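SsfS6 (Streptomyces sp. SF2575, PDB 4FZR) belongs to the GT-B structural clan and resembles the erythromycin biosynthesis protein CIII family, with two domains each built round a parallel beta sheet. Local coordinates at residues Gln227-Thr233 against Gly264-Ala270; Val321-Ser325 against Ala361-Ile365; Pro137-Thr142 against Leu175-Pro181; Arg106-Arg112 against Glu167-Glu171; Cys24-Met30 against Asn53-Val58. All coordinates share one frame; numbering follows the deposited sequence.

Interaction 1: residues Gln227-Thr233 against Gly264-Ala270; sequences QPRLCLT and GFEVVVA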
# COMPACT_ATOMS: atom_id res chain seq x y z
N GLN A 227 -3.83 33.21 0.30
CA GLN A 227 -3.36 33.76 -0.96
C GLN A 227 -3.01 32.64 -1.94
O GLN A 227 -2.85 31.49 -1.54
CB GLN A 227 -2.14 34.65 -0.73
CG GLN A 227 -1.00 33.98 0.02
CD GLN A 227 0.25 34.84 0.05
OE1 GLN A 227 0.45 35.70 -0.81
NE2 GLN A 227 1.10 34.60 1.04
N PRO A 228 -2.90 32.98 -3.24
CA PRO A 228 -2.52 32.00 -4.27
C PRO A 228 -1.28 31.21 -3.89
O PRO A 228 -0.26 31.80 -3.54
CB PRO A 228 -2.23 32.89 -5.49
CG PRO A 228 -3.09 34.08 -5.29
CD PRO A 228 -3.15 34.31 -3.81
N ARG A 229 -1.36 29.88 -3.96
CA ARG A 229 -0.25 29.03 -3.56
C ARG A 229 0.34 28.28 -4.75
O ARG A 229 -0.39 27.79 -5.62
CB ARG A 229 -0.70 28.03 -2.50
CG ARG A 229 0.44 27.23 -1.89
CD ARG A 229 0.04 26.59 -0.58
NE ARG A 229 -0.71 27.50 0.28
CZ ARG A 229 -1.27 27.14 1.43
NH1 ARG A 229 -1.18 25.89 1.86
NH2 ARG A 229 -1.94 28.04 2.15
N LEU A 230 1.66 28.20 -4.79
CA LEU A 230 2.35 27.53 -5.89
C LEU A 230 3.33 26.50 -5.36
O LEU A 230 4.05 26.74 -4.39
CB LEU A 230 3.08 28.56 -6.76
CG LEU A 230 3.81 28.06 -8.01
CD1 LEU A 230 3.89 29.18 -9.05
CD2 LEU A 230 5.21 27.55 -7.66
N CYS A 231 3.35 25.34 -6.01
CA CYS A 231 4.24 24.25 -5.61
C CYS A 231 5.28 24.01 -6.70
O CYS A 231 4.96 24.03 -7.89
CB CYS A 231 3.43 22.98 -5.33
SG CYS A 231 4.43 21.50 -5.14
N LEU A 232 6.53 23.77 -6.30
CA LEU A 232 7.64 23.79 -7.25
C LEU A 232 8.21 22.41 -7.63
O LEU A 232 8.56 22.18 -8.79
CB LEU A 232 8.77 24.68 -6.71
CG LEU A 232 9.91 24.99 -7.68
CD1 LEU A 232 9.40 25.21 -9.11
CD2 LEU A 232 10.67 26.21 -7.20
N THR A 233 8.30 21.49 -6.67
CA THR A 233 8.84 20.15 -6.94
C THR A 233 10.00 20.15 -7.93
O THR A 233 9.82 19.85 -9.12
CB THR A 233 7.77 19.20 -7.48
OG1 THR A 233 7.04 19.84 -8.53
CG2 THR A 233 6.82 18.79 -6.38
N GLY A 264 3.14 37.28 -6.57
CA GLY A 264 1.98 37.23 -5.70
C GLY A 264 1.67 35.82 -5.23
O GLY A 264 0.53 35.52 -4.86
N PHE A 265 2.68 34.96 -5.23
CA PHE A 265 2.51 33.58 -4.80
C PHE A 265 3.12 33.34 -3.42
O PHE A 265 4.09 33.98 -3.04
CB PHE A 265 3.16 32.61 -5.80
CG PHE A 265 2.43 32.49 -7.11
CD1 PHE A 265 1.13 32.01 -7.16
CD2 PHE A 265 3.05 32.84 -8.29
CE1 PHE A 265 0.47 31.89 -8.37
CE2 PHE A 265 2.39 32.73 -9.50
CZ PHE A 265 1.10 32.25 -9.54
N GLU A 266 2.51 32.42 -2.68
CA GLU A 266 3.18 31.80 -1.54
C GLU A 266 3.68 30.44 -2.01
O GLU A 266 2.89 29.60 -2.46
CB GLU A 266 2.23 31.65 -0.35
CG GLU A 266 2.86 30.93 0.83
CD GLU A 266 1.85 30.49 1.87
OE1 GLU A 266 0.66 30.32 1.51
OE2 GLU A 266 2.24 30.30 3.04
N VAL A 267 4.98 30.21 -1.90
CA VAL A 267 5.61 29.04 -2.51
C VAL A 267 5.94 27.94 -1.52
O VAL A 267 6.55 28.19 -0.48
CB VAL A 267 6.90 29.44 -3.26
CG1 VAL A 267 7.68 28.20 -3.70
CG2 VAL A 267 6.57 30.32 -4.45
N VAL A 268 5.55 26.71 -1.85
CA VAL A 268 6.03 25.54 -1.13
C VAL A 268 6.87 24.71 -2.10
O VAL A 268 6.53 24.59 -3.27
CB VAL A 268 4.88 24.69 -0.55
CG1 VAL A 268 4.01 25.52 0.39
CG2 VAL A 268 4.04 24.09 -1.66
N VAL A 269 7.98 24.17 -1.61
CA VAL A 269 8.89 23.43 -2.47
C VAL A 269 8.98 21.97 -2.03
O VAL A 269 9.67 21.64 -1.06
CB VAL A 269 10.29 24.07 -2.46
CG1 VAL A 269 11.19 23.40 -3.48
CG2 VAL A 269 10.19 25.58 -2.72
N ALA A 270 8.28 21.10 -2.75
CA ALA A 270 8.24 19.68 -2.41
C ALA A 270 9.39 18.93 -3.08
O ALA A 270 9.25 18.44 -4.20
CB ALA A 270 6.91 19.08 -2.83
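Leu230 and Phe265 meet in a CH-pi contact between these two strands: CD1 of Leu230 sits over one face of the Phe265 ring, 3.9 Å from its centroid and offset toward the rim. Pro228 CB reaches the same ring at Phe265 CD1, 3.9 Å away. Between the strands, four backbone bonds join the parallel neighbours, among them Glu266 N to Pro228 O at 3.0 Å and Val268 N to Leu230 O at 2.9 Å. The bond from Leu232 N to Val268 O is the most bent, with 140° at the hydrogen. Arg229 and Glu266 are paired across the strands and point the same way, Arg229 NE lying 3.4 Å from Glu266 OE1, while their flat ends stand 81° apart. Toward the far end, Thr233 CG2 rests 3.6 Å from Ala270 CB. Further out, strand 303-306 bonds to the other edge of 229-231, and Asp302 accepts from Arg229 N. Because the two planar groups are so steeply turned, the salt bridge probably acts through charge attraction more than through paired hydrogen bonds; the directional bonding across this pair of strands comes from the backbone N-H...O bonds.

Interaction 2: residues Val321-Ser325 against Ala361-Ile365; sequences VPQVS and ACARI
Val324 meets three residues of helix 358-367 at once, its two methyls dividing the work. CG1, anti to the backbone N (chi1 -179°), comes against Ala361 CB at 3.7 Å. CG2, the other branch, is anti to the carbonyl carbon and reaches both the sulfur of Cys362, 3.8 Å from SG, and the tip of Ile365, where it approaches CD1 to 3.5 Å. Ile365 is itself divided. Its chi1 of -74° sets CG1 anti to the carbonyl carbon and CG2 anti to the backbone N, and the two branches serve different strand residues: CD1, at the end of an extended chain, goes to Val324 and also passes 3.9 Å from the backbone O of Gln323, whereas the short CG2 branch lies 3.9 Å from Pro322 CB, with Pro322 CG scarcely farther.

The alternation of the strand explains why Gln323 adds little. Its CB points away from the helix, and its amide is engaged elsewhere, OE1 being hydrogen-bonded to His306 NE2. Around the rest of the contact, Tyr371 of helix 370-382 also packs on Ile365, while Phe265 and Val305 touch Cys362.

All the side chains that meet here are buried, and their contacts with one another are apolar. Helix and strand run nearly antiparallel, at 160° with their axes 8.9 Å apart. A helix laid in this way against an inner parallel strand is the usual arrangement of a layered alpha/beta domain, here the Rossmann-like C-terminal half of a GT-B fold.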
# COMPACT_ATOMS: atom_id res chain seq x y z
N VAL A 321 -5.39 20.88 -11.11
CA VAL A 321 -4.52 22.01 -10.79
C VAL A 321 -3.67 22.37 -12.02
O VAL A 321 -2.92 21.52 -12.53
CB VAL A 321 -3.59 21.69 -9.59
CG1 VAL A 321 -2.68 22.86 -9.29
CG2 VAL A 321 -4.42 21.32 -8.37
N PRO A 322 -3.78 23.62 -12.50
CA PRO A 322 -3.01 24.06 -13.68
C PRO A 322 -1.50 23.93 -13.47
O PRO A 322 -1.02 24.14 -12.35
CB PRO A 322 -3.43 25.52 -13.86
CG PRO A 322 -4.02 25.94 -12.56
CD PRO A 322 -4.63 24.70 -11.97
N GLN A 323 -0.78 23.59 -14.53
CA GLN A 323 0.63 23.26 -14.41
C GLN A 323 1.51 24.12 -15.31
O GLN A 323 1.13 24.44 -16.43
CB GLN A 323 0.87 21.80 -14.78
CG GLN A 323 -0.35 20.90 -14.67
CD GLN A 323 -0.07 19.47 -15.10
OE1 GLN A 323 1.08 19.05 -15.17
NE2 GLN A 323 -1.13 18.73 -15.42
N VAL A 324 2.69 24.47 -14.80
CA VAL A 324 3.74 24.99 -15.65
C VAL A 324 4.79 23.89 -15.77
O VAL A 324 5.47 23.55 -14.81
CB VAL A 324 4.39 26.27 -15.09
CG1 VAL A 324 5.46 26.77 -16.06
CG2 VAL A 324 3.33 27.35 -14.84
N SER A 325 4.88 23.31 -16.96
CA SER A 325 5.81 22.22 -17.22
C SER A 325 7.06 22.72 -17.93
O SER A 325 6.96 23.34 -18.99
CB SER A 325 5.12 21.14 -18.05
OG SER A 325 6.02 20.11 -18.42
N ALA A 361 4.81 32.29 -17.47
CA ALA A 361 3.76 31.27 -17.50
C ALA A 361 2.92 31.28 -16.23
O ALA A 361 1.70 31.12 -16.28
CB ALA A 361 4.38 29.89 -17.71
N CYS A 362 3.57 31.46 -15.09
CA CYS A 362 2.87 31.47 -13.81
C CYS A 362 1.95 32.68 -13.69
O CYS A 362 0.82 32.56 -13.21
CB CYS A 362 3.87 31.45 -12.65
SG CYS A 362 4.89 29.96 -12.60
N ALA A 363 2.43 33.85 -14.11
CA ALA A 363 1.63 35.07 -14.08
C ALA A 363 0.46 34.96 -15.05
O ALA A 363 -0.64 35.42 -14.76
CB ALA A 363 2.50 36.27 -14.43
N ARG A 364 0.72 34.34 -16.19
CA ARG A 364 -0.29 34.12 -17.21
C ARG A 364 -1.43 33.27 -16.64
O ARG A 364 -2.60 33.58 -16.82
CB ARG A 364 0.34 33.42 -18.41
CG ARG A 364 -0.43 33.55 -19.72
CD ARG A 364 0.42 33.02 -20.87
NE ARG A 364 -0.35 32.82 -22.09
CZ ARG A 364 0.08 32.12 -23.14
NH1 ARG A 364 1.27 31.54 -23.11
NH2 ARG A 364 -0.68 31.99 -24.22
N ILE A 365 -1.06 32.20 -15.95
CA ILE A 365 -2.02 31.30 -15.33
C ILE A 365 -2.69 31.96 -14.13
O ILE A 365 -3.87 31.77 -13.87
CB ILE A 365 -1.34 30.00 -14.86
CG1 ILE A 365 -1.02 29.12 -16.07
CG2 ILE A 365 -2.24 29.24 -13.88
CD1 ILE A 365 0.13 28.19 -15.84

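Interaction 3: residues Pro137-Thr142 against Leu175-Pro181; sequences PLVAAT and LGLTDFP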
# COMPACT_ATOMS: atom_id res chain seq x y z
N PRO A 137 6.61 -8.75 -20.93
CA PRO A 137 6.18 -9.48 -22.13
C PRO A 137 7.11 -10.65 -22.48
O PRO A 137 6.64 -11.68 -22.95
CB PRO A 137 6.25 -8.42 -23.23
CG PRO A 137 6.05 -7.14 -22.53
CD PRO A 137 6.67 -7.30 -21.17
N LEU A 138 8.41 -10.48 -22.25
CA LEU A 138 9.37 -11.54 -22.55
C LEU A 138 9.18 -12.73 -21.62
O LEU A 138 9.04 -13.86 -22.07
CB LEU A 138 10.80 -11.02 -22.43
CG LEU A 138 11.87 -12.07 -22.73
CD1 LEU A 138 11.67 -12.67 -24.11
CD2 LEU A 138 13.27 -11.48 -22.60
N VAL A 139 9.16 -12.47 -20.31
CA VAL A 139 8.98 -13.54 -19.34
C VAL A 139 7.65 -14.26 -19.59
O VAL A 139 7.59 -15.48 -19.57
CB VAL A 139 8.99 -13.01 -17.89
CG1 VAL A 139 8.72 -14.15 -16.91
CG2 VAL A 139 10.33 -12.36 -17.58
N ALA A 140 6.60 -13.47 -19.81
CA ALA A 140 5.28 -14.01 -20.12
C ALA A 140 5.34 -14.94 -21.34
O ALA A 140 4.88 -16.08 -21.28
CB ALA A 140 4.29 -12.88 -20.36
N ALA A 141 5.90 -14.43 -22.43
CA ALA A 141 6.01 -15.19 -23.67
C ALA A 141 6.84 -16.45 -23.45
O ALA A 141 6.62 -17.47 -24.10
CB ALA A 141 6.64 -14.33 -24.76
N THR A 142 7.79 -16.37 -22.52
CA THR A 142 8.68 -17.49 -22.26
C THR A 142 7.98 -18.61 -21.49
O THR A 142 8.22 -19.79 -21.74
CB THR A 142 9.94 -17.04 -21.48
OG1 THR A 142 10.65 -16.05 -22.23
CG2 THR A 142 10.87 -18.21 -21.22
N LEU A 175 12.68 -17.81 -28.73
CA LEU A 175 11.32 -18.23 -28.42
C LEU A 175 10.54 -18.60 -29.68
O LEU A 175 9.40 -19.05 -29.61
CB LEU A 175 10.57 -17.10 -27.69
CG LEU A 175 11.02 -16.74 -26.27
CD1 LEU A 175 9.85 -16.13 -25.50
CD2 LEU A 175 11.58 -17.94 -25.54
N GLY A 176 11.16 -18.41 -30.84
CA GLY A 176 10.50 -18.65 -32.11
C GLY A 176 9.44 -17.59 -32.35
O GLY A 176 8.31 -17.90 -32.72
N LEU A 177 9.82 -16.33 -32.14
CA LEU A 177 8.90 -15.20 -32.27
C LEU A 177 9.60 -14.01 -32.92
O LEU A 177 10.82 -13.87 -32.83
CB LEU A 177 8.37 -14.78 -30.90
CG LEU A 177 7.59 -15.83 -30.10
CD1 LEU A 177 7.61 -15.48 -28.62
CD2 LEU A 177 6.16 -15.95 -30.61
N THR A 178 8.82 -13.16 -33.58
CA THR A 178 9.35 -11.92 -34.14
C THR A 178 8.81 -10.72 -33.37
O THR A 178 9.33 -9.61 -33.49
CB THR A 178 9.00 -11.78 -35.63
OG1 THR A 178 7.61 -11.47 -35.77
CG2 THR A 178 9.31 -13.08 -36.37
N ASP A 179 7.77 -10.95 -32.58
CA ASP A 179 7.14 -9.91 -31.78
C ASP A 179 6.65 -10.53 -30.48
O ASP A 179 6.67 -11.75 -30.32
CB ASP A 179 5.95 -9.31 -32.55
CG ASP A 179 5.51 -7.97 -32.00
OD1 ASP A 179 5.69 -7.72 -30.79
OD2 ASP A 179 4.98 -7.15 -32.78
N PHE A 180 6.23 -9.69 -29.54
CA PHE A 180 5.65 -10.17 -28.30
C PHE A 180 4.19 -10.53 -28.51
O PHE A 180 3.48 -9.83 -29.23
CB PHE A 180 5.74 -9.11 -27.20
CG PHE A 180 7.14 -8.87 -26.71
CD1 PHE A 180 7.82 -9.86 -26.02
CD2 PHE A 180 7.76 -7.66 -26.92
CE1 PHE A 180 9.10 -9.64 -25.56
CE2 PHE A 180 9.04 -7.43 -26.46
CZ PHE A 180 9.71 -8.43 -25.78
N PRO A 181 3.74 -11.62 -27.88
CA PRO A 181 2.31 -11.92 -27.93
C PRO A 181 1.52 -10.76 -27.34
O PRO A 181 2.02 -10.09 -26.43
CB PRO A 181 2.17 -13.19 -27.09
CG PRO A 181 3.43 -13.28 -26.28
CD PRO A 181 4.49 -12.61 -27.09
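Phe180 lies against Pro137 and Leu138 where helix 135-143, which covers the parallel sheet of the N-terminal Rossmann-like domain, meets the loop leading to strand 185-188. Followed outward, Phe180 begins with its CB 4.1 Å from Pro137 CB. The ring carbons CG and CD1 then slide beneath that same proline carbon, which stands over one face of the ring, 3.7 Å from the centroid and 21° off its normal. Farther along the rim, CE1 comes up to the helix backbone, 3.5 Å from Leu138 N, with Leu138 CB also beside it. At the tip, CZ meets Leu168 CD1 at 3.7 Å. A chi1 of -71°, setting CG anti to the carbonyl carbon, carries the ring back toward the helix. Val165 of helix 158-167 touches it as well.

At the other end of the loop, Gly176 takes positive phi and closes helix 169-173 in a Schellman motif, just after Leu175. One turn along the helix from Pro137, Ala141 CB fits against Pro181 CD at 3.6 Å, and the more distant Leu177 CD1 reaches it too. Leu175 CD1 touches Ala141 and, 3.4 Å away, OG1 of Thr142. That hydroxyl is tied back to its own helix: it gives a 2.7 Å bond to Leu138 O from above the carbonyl plane, and Leu138 O also accepts from Thr142 N.

Interaction 4: residues Arg106-Arg112 against Glu167-Glu171; sequences RLVLRMR and ELAPE
Arg106 and Glu167 close one end of this contact with a hydrogen-bonded salt bridge, Arg106 NH1 to Glu167 OE2 at 3.1 Å. The oxygen lies at the edge of the guanidinium and almost exactly in its plane, and the N-H points at it fairly straight, at 159°; seen from the carboxylate, however, the nitrogen arrives from well above the plane. A bend at chi3 (-72°) turns the guanidinium so that NH1 reaches this oxygen. Arg106 CG also lies 3.5 Å from Glu167 OE2, and Arg106 NE is taken up separately by Val77 O.

The buried middle packs apolar group to apolar group. Leu168, at the N-cap position of helix 169-173, brings CD1 to 3.9 Å from Val108 CG2, and its CD2 to 4.1 Å from Leu109 CD2. Leu138 of helix 135-143 touches Val108 as well.

On the partly exposed side, Leu109 and Arg112 instead meet Glu171, and here the charged groups are loosely matched. Leu109 CD2 touches Glu171 CD at 3.8 Å, and Glu171 CG stands over the centre of the Arg112 guanidinium, 3.6 Å from Arg112 CZ. The salt bridge from Arg112 NH2 to Glu171 OE2 is long, 4.0 Å; the other partner of that oxygen is Arg82. With OE2 well out of the guanidinium plane and no N-H aimed at it, Arg112 probably contributes a diffuse attraction, whereas Arg106 engages Glu167 through a directed bond.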
# COMPACT_ATOMS: atom_id res chain seq x y z
N ARG A 106 17.63 -2.84 -23.88
CA ARG A 106 18.85 -3.36 -23.28
C ARG A 106 18.70 -3.50 -21.77
O ARG A 106 19.44 -4.25 -21.14
CB ARG A 106 20.04 -2.47 -23.62
CG ARG A 106 20.37 -2.44 -25.11
CD ARG A 106 21.74 -1.85 -25.37
NE ARG A 106 21.79 -0.41 -25.14
CZ ARG A 106 21.45 0.51 -26.05
NH1 ARG A 106 21.02 0.14 -27.25
NH2 ARG A 106 21.54 1.80 -25.75
N LEU A 107 17.75 -2.76 -21.20
CA LEU A 107 17.43 -2.90 -19.78
C LEU A 107 16.91 -4.31 -19.52
O LEU A 107 17.15 -4.88 -18.46
CB LEU A 107 16.39 -1.87 -19.36
CG LEU A 107 15.77 -2.05 -17.97
CD1 LEU A 107 16.84 -2.07 -16.89
CD2 LEU A 107 14.73 -0.97 -17.69
N VAL A 108 16.20 -4.85 -20.50
CA VAL A 108 15.66 -6.20 -20.40
C VAL A 108 16.77 -7.23 -20.22
O VAL A 108 16.60 -8.21 -19.48
CB VAL A 108 14.87 -6.56 -21.67
CG1 VAL A 108 14.35 -7.99 -21.57
CG2 VAL A 108 13.73 -5.58 -21.88
N LEU A 109 17.89 -7.01 -20.89
CA LEU A 109 19.02 -7.94 -20.87
C LEU A 109 19.65 -8.04 -19.48
O LEU A 109 20.23 -9.06 -19.13
CB LEU A 109 20.08 -7.51 -21.88
CG LEU A 109 19.62 -7.37 -23.33
CD1 LEU A 109 20.80 -7.03 -24.24
CD2 LEU A 109 18.93 -8.64 -23.80
N ARG A 110 19.54 -6.96 -18.71
CA ARG A 110 20.07 -6.94 -17.35
C ARG A 110 19.14 -7.66 -16.38
O ARG A 110 19.57 -8.11 -15.32
CB ARG A 110 20.28 -5.50 -16.89
CG ARG A 110 21.12 -4.65 -17.84
CD ARG A 110 22.59 -5.06 -17.82
NE ARG A 110 23.28 -4.57 -16.63
CZ ARG A 110 23.76 -3.34 -16.49
NH1 ARG A 110 23.63 -2.45 -17.47
NH2 ARG A 110 24.37 -2.99 -15.37
N MSE A 111 17.87 -7.79 -16.75
CA MSE A 111 16.83 -8.25 -15.83
C MSE A 111 16.30 -9.65 -16.11
O MSE A 111 15.87 -10.35 -15.19
CB MSE A 111 15.64 -7.27 -15.86
CG MSE A 111 15.85 -5.99 -15.07
SE MSE A 111 14.33 -4.76 -15.22
CE MSE A 111 14.82 -3.52 -13.79
N ARG A 112 16.32 -10.07 -17.37
CA ARG A 112 15.57 -11.25 -17.79
C ARG A 112 15.96 -12.54 -17.06
O ARG A 112 15.09 -13.34 -16.71
CB ARG A 112 15.64 -11.44 -19.31
CG ARG A 112 17.01 -11.82 -19.86
CD ARG A 112 17.02 -11.72 -21.38
NE ARG A 112 18.22 -12.31 -21.98
CZ ARG A 112 18.25 -13.48 -22.63
NH1 ARG A 112 17.16 -14.22 -22.78
NH2 ARG A 112 19.40 -13.91 -23.14
N GLU A 167 15.31 -4.09 -30.84
CA GLU A 167 16.55 -4.38 -30.14
C GLU A 167 16.54 -5.78 -29.52
O GLU A 167 17.60 -6.39 -29.32
CB GLU A 167 16.80 -3.33 -29.05
CG GLU A 167 18.13 -3.45 -28.33
CD GLU A 167 19.29 -2.91 -29.15
OE1 GLU A 167 19.13 -2.74 -30.38
OE2 GLU A 167 20.36 -2.64 -28.56
N LEU A 168 15.36 -6.30 -29.22
CA LEU A 168 15.23 -7.62 -28.60
C LEU A 168 15.02 -8.73 -29.62
O LEU A 168 14.63 -9.85 -29.26
CB LEU A 168 14.07 -7.61 -27.61
CG LEU A 168 14.29 -6.83 -26.31
CD1 LEU A 168 13.02 -6.84 -25.48
CD2 LEU A 168 15.46 -7.41 -25.53
N ALA A 169 15.30 -8.44 -30.89
CA ALA A 169 15.04 -9.39 -31.97
C ALA A 169 15.63 -10.77 -31.70
O ALA A 169 14.94 -11.78 -31.87
CB ALA A 169 15.55 -8.83 -33.31
N PRO A 170 16.90 -10.84 -31.27
CA PRO A 170 17.52 -12.15 -31.01
C PRO A 170 16.81 -12.96 -29.92
O PRO A 170 16.57 -14.15 -30.13
CB PRO A 170 18.94 -11.78 -30.57
CG PRO A 170 19.19 -10.44 -31.14
CD PRO A 170 17.87 -9.74 -31.09
N GLU A 171 16.50 -12.34 -28.79
CA GLU A 171 15.88 -13.06 -27.68
C GLU A 171 14.49 -13.60 -28.04
O GLU A 171 14.07 -14.63 -27.52
CB GLU A 171 15.79 -12.17 -26.43
CG GLU A 171 17.11 -12.04 -25.68
CD GLU A 171 18.14 -11.23 -26.44
OE1 GLU A 171 17.75 -10.32 -27.20
OE2 GLU A 171 19.35 -11.50 -26.27

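Interaction 5: residues Cys24-Met30 against Asn53-Val58; sequences CSEGFVM and NMGPTV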
# COMPACT_ATOMS: atom_id res chain seq x y z
N CYS A 24 13.60 0.57 -13.14
CA CYS A 24 14.76 0.83 -12.29
C CYS A 24 14.76 2.25 -11.71
O CYS A 24 15.70 2.64 -11.03
CB CYS A 24 16.06 0.59 -13.07
SG CYS A 24 16.33 1.72 -14.45
N SER A 25 13.70 3.00 -11.97
CA SER A 25 13.54 4.32 -11.37
C SER A 25 12.14 4.47 -10.78
O SER A 25 11.21 3.79 -11.18
CB SER A 25 13.81 5.42 -12.40
OG SER A 25 13.01 5.24 -13.56
N GLU A 26 12.01 5.39 -9.82
CA GLU A 26 10.77 5.54 -9.07
C GLU A 26 9.58 5.93 -9.93
O GLU A 26 8.46 5.50 -9.67
CB GLU A 26 10.97 6.58 -7.96
CG GLU A 26 11.33 5.97 -6.62
CD GLU A 26 11.83 6.99 -5.62
OE1 GLU A 26 11.15 8.01 -5.41
OE2 GLU A 26 12.93 6.77 -5.05
N GLY A 27 9.82 6.73 -10.96
CA GLY A 27 8.75 7.20 -11.82
C GLY A 27 8.14 6.09 -12.65
O GLY A 27 7.05 6.25 -13.20
N PHE A 28 8.85 4.97 -12.74
CA PHE A 28 8.37 3.83 -13.52
C PHE A 28 7.83 2.72 -12.62
O PHE A 28 7.22 1.76 -13.10
CB PHE A 28 9.50 3.29 -14.40
CG PHE A 28 10.03 4.29 -15.40
CD1 PHE A 28 9.21 5.28 -15.92
CD2 PHE A 28 11.35 4.23 -15.81
CE1 PHE A 28 9.71 6.20 -16.83
CE2 PHE A 28 11.85 5.14 -16.72
CZ PHE A 28 11.03 6.13 -17.23
N VAL A 29 8.03 2.86 -11.32
CA VAL A 29 7.58 1.85 -10.37
C VAL A 29 6.31 2.29 -9.65
O VAL A 29 5.32 1.57 -9.60
CB VAL A 29 8.68 1.54 -9.33
CG1 VAL A 29 8.15 0.59 -8.27
CG2 VAL A 29 9.89 0.94 -10.02
N MSE A 30 6.34 3.51 -9.12
CA MSE A 30 5.25 4.03 -8.30
C MSE A 30 3.88 4.02 -8.98
O MSE A 30 2.87 3.78 -8.33
CB MSE A 30 5.58 5.45 -7.83
CG MSE A 30 6.67 5.50 -6.76
SE MSE A 30 7.05 7.33 -6.15
CE MSE A 30 7.37 8.17 -7.88
N ASN A 53 17.73 -1.45 -6.38
CA ASN A 53 17.61 -0.10 -5.84
C ASN A 53 16.17 0.41 -5.74
O ASN A 53 15.91 1.45 -5.15
CB ASN A 53 18.47 0.89 -6.65
CG ASN A 53 18.07 0.96 -8.11
OD1 ASN A 53 18.22 -0.00 -8.86
ND2 ASN A 53 17.57 2.12 -8.52
N MSE A 54 15.23 -0.34 -6.32
CA MSE A 54 13.82 -0.00 -6.20
C MSE A 54 13.17 -0.68 -4.98
O MSE A 54 12.02 -0.41 -4.65
CB MSE A 54 13.08 -0.38 -7.48
CG MSE A 54 13.38 0.54 -8.67
SE MSE A 54 12.78 2.37 -8.37
CE MSE A 54 14.43 3.16 -7.66
N GLY A 55 13.93 -1.54 -4.31
CA GLY A 55 13.43 -2.27 -3.15
C GLY A 55 12.66 -1.43 -2.15
O GLY A 55 11.51 -1.73 -1.84
N PRO A 56 13.30 -0.36 -1.64
CA PRO A 56 12.68 0.52 -0.65
C PRO A 56 11.41 1.22 -1.15
O PRO A 56 10.50 1.47 -0.36
CB PRO A 56 13.78 1.56 -0.38
CG PRO A 56 15.04 0.90 -0.76
CD PRO A 56 14.70 -0.00 -1.90
N THR A 57 11.36 1.53 -2.44
CA THR A 57 10.18 2.17 -3.02
C THR A 57 9.02 1.19 -3.04
O THR A 57 7.88 1.55 -2.73
CB THR A 57 10.46 2.66 -4.47
OG1 THR A 57 11.48 3.66 -4.46
CG2 THR A 57 9.19 3.24 -5.09
N VAL A 58 9.31 -0.06 -3.39
CA VAL A 58 8.28 -1.09 -3.48
C VAL A 58 7.74 -1.45 -2.10
O VAL A 58 6.53 -1.50 -1.89
CB VAL A 58 8.83 -2.35 -4.17
CG1 VAL A 58 7.82 -3.50 -4.09
CG2 VAL A 58 9.20 -2.04 -5.63
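Cys24 contributes its backbone, not its thiol, to this contact: its O accepts a hydrogen bond from Asn53 ND2 at 3.2 Å, with 150° at the hydrogen and the donor tilted out of the carbonyl plane. The other end of that amide is held from behind, OD1 accepting from Ser51 OG and from Leu72 N, which fixes the way the amide is turned.

At Ser25 and Glu26 the chain runs past Met54, a selenomethionine. Its side chain is bent at both chi2 and chi3, which folds the selenium in against the turn, Met54 SE lying 3.3 Å from Ser25 C and nearly as close to Glu26 N, while CE swings back to 3.6 Å from Cys24 O. The exposed side chain of Glu26 is extended beyond CG, and its CG lies 3.2 Å from Thr57 OG1.

The segments follow strands 17-21 and 45-51, neighbours in the parallel sheet, so the contact joins the loops and short helices at the C-terminal ends of adjacent strands, the region of a Rossmann-like domain that borders the cleft of a GT-B fold. Phe28 turns away from the second segment and touches Glu331 of the C-terminal half.

Val29 comes next and turns its CB inward. CG2 packs 3.6 Å from Met54 SE, the two side chains slanting across each other, and CG1, anti to the backbone N (chi1 174°), meets Val58 CG2 at 3.9 Å. Met30, also a selenomethionine, adds its CG beside the CG2 methyl of Thr57, 3.8 Å away.

In the fold
The five contacts fall into the two halves of a GT-B fold. Interactions 1 and 2 share the C-terminal parallel sheet, their centres 11 Å apart, and touch directly: Leu230 CD1 lies 3.8 Å from Cys362 SG. Interactions 3 and 4 form a second touching pair in the N-terminal half, again with centres 11 Å apart, where Leu138 CD2 meets Arg112 CD at 3.9 Å; their segments alternate along the chain. Interaction 5 stands between the pairs, beside the cleft, its centre 27 Å from that of interaction 1 and 20 Å from that of interaction 4, although the nearest atoms of interactions 4 and 5 are about 4 Å apart, without touching. Interactions 1 and 3 are the most widely separated, about 47 Å between centres.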